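Acyl-CoA thioesterase II TesB2 (Mycobacterium marinum, PDB 3U0A) hydrolyses acyl-CoA thioesters, probably those of fatty acids, releasing the free acid and coenzyme A. Local coordinates at the interface of chains A and B. Numbering follows the deposited sequence. Chains: chain A/B, Acyl-CoA thioesterase II TesB2.

Three patches sample the two-fold interface of TesB2, a thioesterase of double hot-dog fold. The C-alpha centres of contacts 2 and 3 lie about 17 Å apart; contact 1 is about 26 Å from contact 2 and 41 Å from contact 3, along one seam. Strand 264-275 runs through all of them, from chain B in contact 1 and from chain A in contacts 2 and 3. The segment just after strand 101-111 serves contact 1 from chain A and contact 3 from chain B. Because each patch has a twin, both chains lend every element. The protein is a homotetramer; this contact may be one of its interfaces.

Contact 1: the interface of chains A and B. Residues chain A 88-89, 111, 114; chain B 248-249, 273, 275.
A:Gln114 and B:Arg275 form the polar core of this patch. The guanidinium NH1 of B:Arg275 donates to the amide oxygen OE1 of A:Gln114 at 2.9 Å, while the amide and guanidinium planes stand at right angles. The arginine chain bends at chi3 (63°), turning NH1 towards the amide, and its CD lies beside the glutamine CD at 3.7 Å. Two bonds within chain A fix the amide's rotation: NE2 of A:Gln111 donates to the same OE1 at 3.2 Å, and NE2 of A:Gln114 donates to the hydroxyl OG of A:Ser88 at 2.9 Å. OE1 thus accepts from both chains, and the serine, also beside NH1, steadies the amide. Water adds a further link, bonding the backbone N of A:Gln114 at 3.0 Å and the carbonyl O of B:Gly248 at 2.8 Å. Apolar packing is modest: CE1 of the A:Phe89 ring meets CD1 of B:Leu273 at 3.7 Å. That methyl sits over the rim of the B:Arg275 guanidinium, while CG of A:Gln111 lies over a face of the phenyl ring. In the fold, the start of strand 89-98, the end of strand 101-111 and the loop following it meet the end of strand 264-275 and the turn before strand 250-259.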
# COMPACT_ATOMS: atom_id res chain seq x y z
N SER A 88 17.92 -13.32 -1.98
CA SER A 88 17.80 -11.92 -2.41
C SER A 88 16.85 -11.13 -1.53
O SER A 88 17.03 -9.92 -1.38
CB SER A 88 17.26 -11.84 -3.85
OG SER A 88 18.23 -12.30 -4.77
N PHE A 89 15.85 -11.80 -0.99
CA PHE A 89 14.83 -11.14 -0.21
C PHE A 89 14.68 -11.80 1.18
O PHE A 89 14.73 -13.03 1.34
CB PHE A 89 13.51 -11.19 -0.98
CG PHE A 89 13.46 -10.27 -2.19
CD1 PHE A 89 13.94 -10.70 -3.42
CD2 PHE A 89 12.91 -8.98 -2.11
CE1 PHE A 89 13.91 -9.88 -4.52
CE2 PHE A 89 12.88 -8.16 -3.22
CZ PHE A 89 13.38 -8.62 -4.43
N GLN A 111 15.88 -6.49 0.63
CA GLN A 111 16.51 -7.01 -0.57
C GLN A 111 17.96 -6.64 -0.62
O GLN A 111 18.36 -5.58 -0.17
CB GLN A 111 15.82 -6.46 -1.81
CG GLN A 111 16.35 -6.98 -3.16
CD GLN A 111 15.88 -6.14 -4.35
OE1 GLN A 111 15.54 -4.99 -4.20
NE2 GLN A 111 15.86 -6.74 -5.53
N GLN A 114 20.83 -5.12 -6.16
CA GLN A 114 20.77 -5.77 -7.46
C GLN A 114 20.39 -4.73 -8.53
O GLN A 114 20.31 -3.55 -8.24
CB GLN A 114 19.77 -6.93 -7.41
CG GLN A 114 19.91 -7.77 -6.14
CD GLN A 114 19.11 -9.07 -6.18
OE1 GLN A 114 17.87 -9.07 -6.34
NE2 GLN A 114 19.82 -10.20 -6.02
N GLY B 248 17.04 -0.81 -8.72
CA GLY B 248 17.51 -1.84 -7.78
C GLY B 248 16.92 -3.21 -8.05
O GLY B 248 16.93 -4.06 -7.18
N GLY B 249 16.39 -3.40 -9.26
CA GLY B 249 15.78 -4.63 -9.66
C GLY B 249 14.32 -4.80 -9.29
O GLY B 249 13.82 -5.94 -9.29
N LEU B 273 9.38 -7.69 -8.82
CA LEU B 273 10.74 -7.95 -9.32
C LEU B 273 10.88 -7.62 -10.80
O LEU B 273 10.09 -8.07 -11.60
CB LEU B 273 11.06 -9.44 -9.11
CG LEU B 273 12.49 -9.96 -9.35
CD1 LEU B 273 13.37 -9.59 -8.15
CD2 LEU B 273 12.45 -11.47 -9.60
N ARG B 275 14.29 -7.67 -12.78
CA ARG B 275 15.70 -7.80 -12.47
C ARG B 275 16.51 -8.33 -13.63
O ARG B 275 16.10 -9.28 -14.30
CB ARG B 275 15.85 -8.77 -11.30
CG ARG B 275 17.24 -8.87 -10.68
CD ARG B 275 17.14 -9.58 -9.33
NE ARG B 275 16.67 -10.95 -9.49
CZ ARG B 275 16.24 -11.73 -8.50
NH1 ARG B 275 16.19 -11.29 -7.26
NH2 ARG B 275 15.82 -12.96 -8.77
O HOH W 1 18.55 -3.53 -5.02

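Contact 2: the interface of chains A and B. Residues chain A 221-222, 252, 271; chain B 60-61, 63, 226.
The delta-methyl CD1 of A:Leu252 rests over the five-membered ring of B:Trp226, 3.7 Å from the centroid and offset towards CD1 of the indole. Leucine and indole cross at about a right angle, and the second methyl, CD2, reaches B:Trp226 CB at 4.0 Å. At the rim of the same ring, in its plane, lies the carboxylate oxygen OE1 of A:Glu271. At the rim of the indole, NE1 donates to OD2 of A:Asp222 at 3.2 Å; OD2, 17° out of the indole plane, accepts with its syn lone pair, the carboxylate turned 73° from the ring. B:His63 NE2 adds a weak bond to OD2. The other oxygen, OD1, accepts the backbone N of A:Glu271 at 2.9 Å, which helps fix the carboxylate's rotation. Further out, B:His60 ND1 donates to A:Glu271 OE1 at 2.7 Å, approaching on the syn side but 30° out of the carboxylate plane. The glutamate, extended beyond CG, carries its carboxylate across to this imidazole. One water joins A:Asp222 OD2, A:Glu271 OE1 and B:Ser61 OG; another bridges A:Glu271 OE2 to the carbonyl O of B:His60. The site ties strands 222-227 and 264-275 of one chain to 57-66 and 222-227 of the other; these probably adjoin catalytic residues, so subunit contact may help shape the active site.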
# COMPACT_ATOMS: atom_id res chain seq x y z
N LEU A 221 -5.69 4.28 10.05
CA LEU A 221 -6.04 2.86 9.94
C LEU A 221 -4.85 1.98 9.48
O LEU A 221 -4.62 0.87 9.97
CB LEU A 221 -7.21 2.71 8.96
CG LEU A 221 -8.47 3.49 9.32
CD1 LEU A 221 -9.52 3.36 8.23
CD2 LEU A 221 -9.04 2.98 10.64
N ASP A 222 -4.08 2.50 8.54
CA ASP A 222 -2.96 1.77 8.01
C ASP A 222 -1.86 2.67 7.46
O ASP A 222 -1.91 3.88 7.65
CB ASP A 222 -3.44 0.74 6.96
CG ASP A 222 -3.76 1.34 5.60
OD1 ASP A 222 -3.33 2.46 5.25
OD2 ASP A 222 -4.42 0.62 4.84
N LEU A 252 -8.77 7.95 1.77
CA LEU A 252 -7.55 7.41 1.31
C LEU A 252 -6.67 8.56 0.91
O LEU A 252 -7.13 9.54 0.33
CB LEU A 252 -7.79 6.52 0.11
CG LEU A 252 -6.61 5.68 -0.33
CD1 LEU A 252 -6.18 4.75 0.81
CD2 LEU A 252 -7.00 4.92 -1.59
N GLU A 271 -4.63 4.96 4.53
CA GLU A 271 -6.05 5.17 4.75
C GLU A 271 -6.26 5.62 6.22
O GLU A 271 -5.54 5.17 7.12
CB GLU A 271 -6.82 3.90 4.42
CG GLU A 271 -8.32 4.08 4.46
CD GLU A 271 -9.08 2.87 3.93
OE1 GLU A 271 -8.78 1.70 4.36
OE2 GLU A 271 -10.00 3.11 3.09
N HIS B 60 -12.42 -3.44 3.29
CA HIS B 60 -12.05 -2.14 2.71
C HIS B 60 -10.58 -2.01 2.36
O HIS B 60 -10.22 -1.09 1.63
CB HIS B 60 -12.48 -1.01 3.63
CG HIS B 60 -11.68 -0.93 4.91
ND1 HIS B 60 -10.48 -0.35 4.98
CD2 HIS B 60 -11.98 -1.40 6.18
CE1 HIS B 60 -10.02 -0.45 6.24
NE2 HIS B 60 -10.95 -1.09 6.97
N SER B 61 -9.72 -2.89 2.91
CA SER B 61 -8.30 -2.98 2.48
C SER B 61 -7.66 -4.33 2.71
O SER B 61 -8.14 -5.13 3.49
CB SER B 61 -7.43 -1.89 3.12
OG SER B 61 -7.23 -2.11 4.51
N HIS B 63 -3.37 -6.02 2.53
CA HIS B 63 -1.95 -5.98 2.16
C HIS B 63 -1.39 -7.38 2.18
O HIS B 63 -1.67 -8.14 3.08
CB HIS B 63 -1.05 -5.14 3.09
CG HIS B 63 -1.62 -3.79 3.55
ND1 HIS B 63 -1.58 -3.41 4.87
CD2 HIS B 63 -2.15 -2.71 2.85
CE1 HIS B 63 -2.13 -2.17 4.99
NE2 HIS B 63 -2.49 -1.75 3.75
N TRP B 226 -7.43 -1.07 -1.87
CA TRP B 226 -8.40 -0.32 -1.12
C TRP B 226 -9.74 -0.34 -1.86
O TRP B 226 -9.84 0.08 -3.01
CB TRP B 226 -7.89 1.09 -0.88
CG TRP B 226 -6.66 1.12 0.00
CD1 TRP B 226 -6.60 1.30 1.38
CD2 TRP B 226 -5.27 0.94 -0.41
NE1 TRP B 226 -5.33 1.24 1.82
CE2 TRP B 226 -4.47 1.03 0.80
CE3 TRP B 226 -4.63 0.71 -1.61
CZ2 TRP B 226 -3.09 0.91 0.78
CZ3 TRP B 226 -3.24 0.58 -1.63
CH2 TRP B 226 -2.49 0.68 -0.46
O HOH W 2 -7.03 0.24 5.52
O HOH W 3 -10.75 1.64 1.24

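Contact 3: the interface of chains A and B. Residues chain A 209, 212, 216, 274, 276; chain B 116-118.
B:Ile117 presses into a pocket of chain A, its beta-carbon CB centred over one face of the A:His209 imidazole, 3.7 Å from the ring centroid. Its branches spread from there. CG1 lies between the backbone N and the carbonyl carbon (chi1 51°), which directs it to A:Thr274, where it meets OG1 at 3.5 Å; chi2 (157°) then sets the terminal CD1 against CD2 of A:His209 at 3.3 Å. The other branch, CG2, lies near the CG of A:His209 at 3.7 Å. The backbone O of B:Ser118 meets the same imidazole in plane at its edge, 3.4 Å from CE1 of A:His209. Beside the isoleucine, the peptide of B:Gly116 lies over a face of A:Tyr276, tilted, with its O towards the ring: its carbonyl carbon sits 3.5 Å above the ring plane, towards the rim, with the N of B:Ile117 over the same face. The glycine CA also approaches the backbone O of A:Thr274. Packing is looser away from this centre, where A:Leu216 offers CD1 to B:Ile117 CG2 at 4.0 Å, crossing at about a right angle. The patch clasps the 116-118 loop of one subunit against its neighbour, beside the end of strand 264-275, and so helps to hold the pair together.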
# COMPACT_ATOMS: atom_id res chain seq x y z
N HIS A 209 -12.40 20.16 3.20
CA HIS A 209 -13.42 19.81 4.18
C HIS A 209 -13.24 20.58 5.42
O HIS A 209 -13.57 20.12 6.47
CB HIS A 209 -13.29 18.34 4.52
CG HIS A 209 -13.58 17.44 3.38
ND1 HIS A 209 -14.74 17.49 2.71
CD2 HIS A 209 -12.84 16.44 2.80
CE1 HIS A 209 -14.73 16.59 1.73
NE2 HIS A 209 -13.56 15.93 1.79
N GLU A 212 -15.96 20.96 8.05
CA GLU A 212 -16.41 19.74 8.73
C GLU A 212 -15.42 19.16 9.75
O GLU A 212 -15.76 18.21 10.41
CB GLU A 212 -16.77 18.67 7.69
N LEU A 216 -15.39 15.69 13.02
CA LEU A 216 -14.90 14.36 12.59
C LEU A 216 -14.22 13.51 13.66
O LEU A 216 -13.54 14.01 14.52
CB LEU A 216 -13.92 14.49 11.43
CG LEU A 216 -14.48 14.67 10.03
CD1 LEU A 216 -13.31 14.80 9.07
CD2 LEU A 216 -15.36 13.49 9.67
N THR A 274 -12.19 8.96 8.91
CA THR A 274 -12.64 10.33 8.82
C THR A 274 -14.16 10.28 8.89
O THR A 274 -14.87 10.46 7.90
CB THR A 274 -12.14 11.04 7.56
OG1 THR A 274 -12.50 10.27 6.43
CG2 THR A 274 -10.64 11.26 7.57
N TYR A 276 -18.04 10.84 10.60
CA TYR A 276 -19.12 11.55 11.28
C TYR A 276 -19.67 10.73 12.47
O TYR A 276 -20.02 9.55 12.34
CB TYR A 276 -20.27 11.86 10.31
CG TYR A 276 -19.95 12.84 9.17
CD1 TYR A 276 -18.95 13.82 9.30
CD2 TYR A 276 -20.68 12.81 7.96
CE1 TYR A 276 -18.67 14.71 8.28
CE2 TYR A 276 -20.40 13.70 6.93
CZ TYR A 276 -19.38 14.65 7.10
OH TYR A 276 -19.06 15.57 6.13
N GLY B 116 -19.14 9.71 6.59
CA GLY B 116 -17.99 10.61 6.70
C GLY B 116 -17.90 11.67 5.61
O GLY B 116 -18.88 11.95 4.92
N ILE B 117 -16.73 12.27 5.44
CA ILE B 117 -16.46 13.21 4.34
C ILE B 117 -16.47 12.46 2.99
O ILE B 117 -16.28 11.22 2.96
CB ILE B 117 -15.14 14.00 4.52
CG1 ILE B 117 -13.96 13.06 4.80
CG2 ILE B 117 -15.28 15.01 5.63
CD1 ILE B 117 -12.61 13.61 4.45
N SER B 118 -16.74 13.22 1.92
CA SER B 118 -16.89 12.65 0.58
C SER B 118 -16.11 13.41 -0.42
O SER B 118 -16.29 14.59 -0.52
CB SER B 118 -18.34 12.74 0.12
OG SER B 118 -19.01 11.65 0.62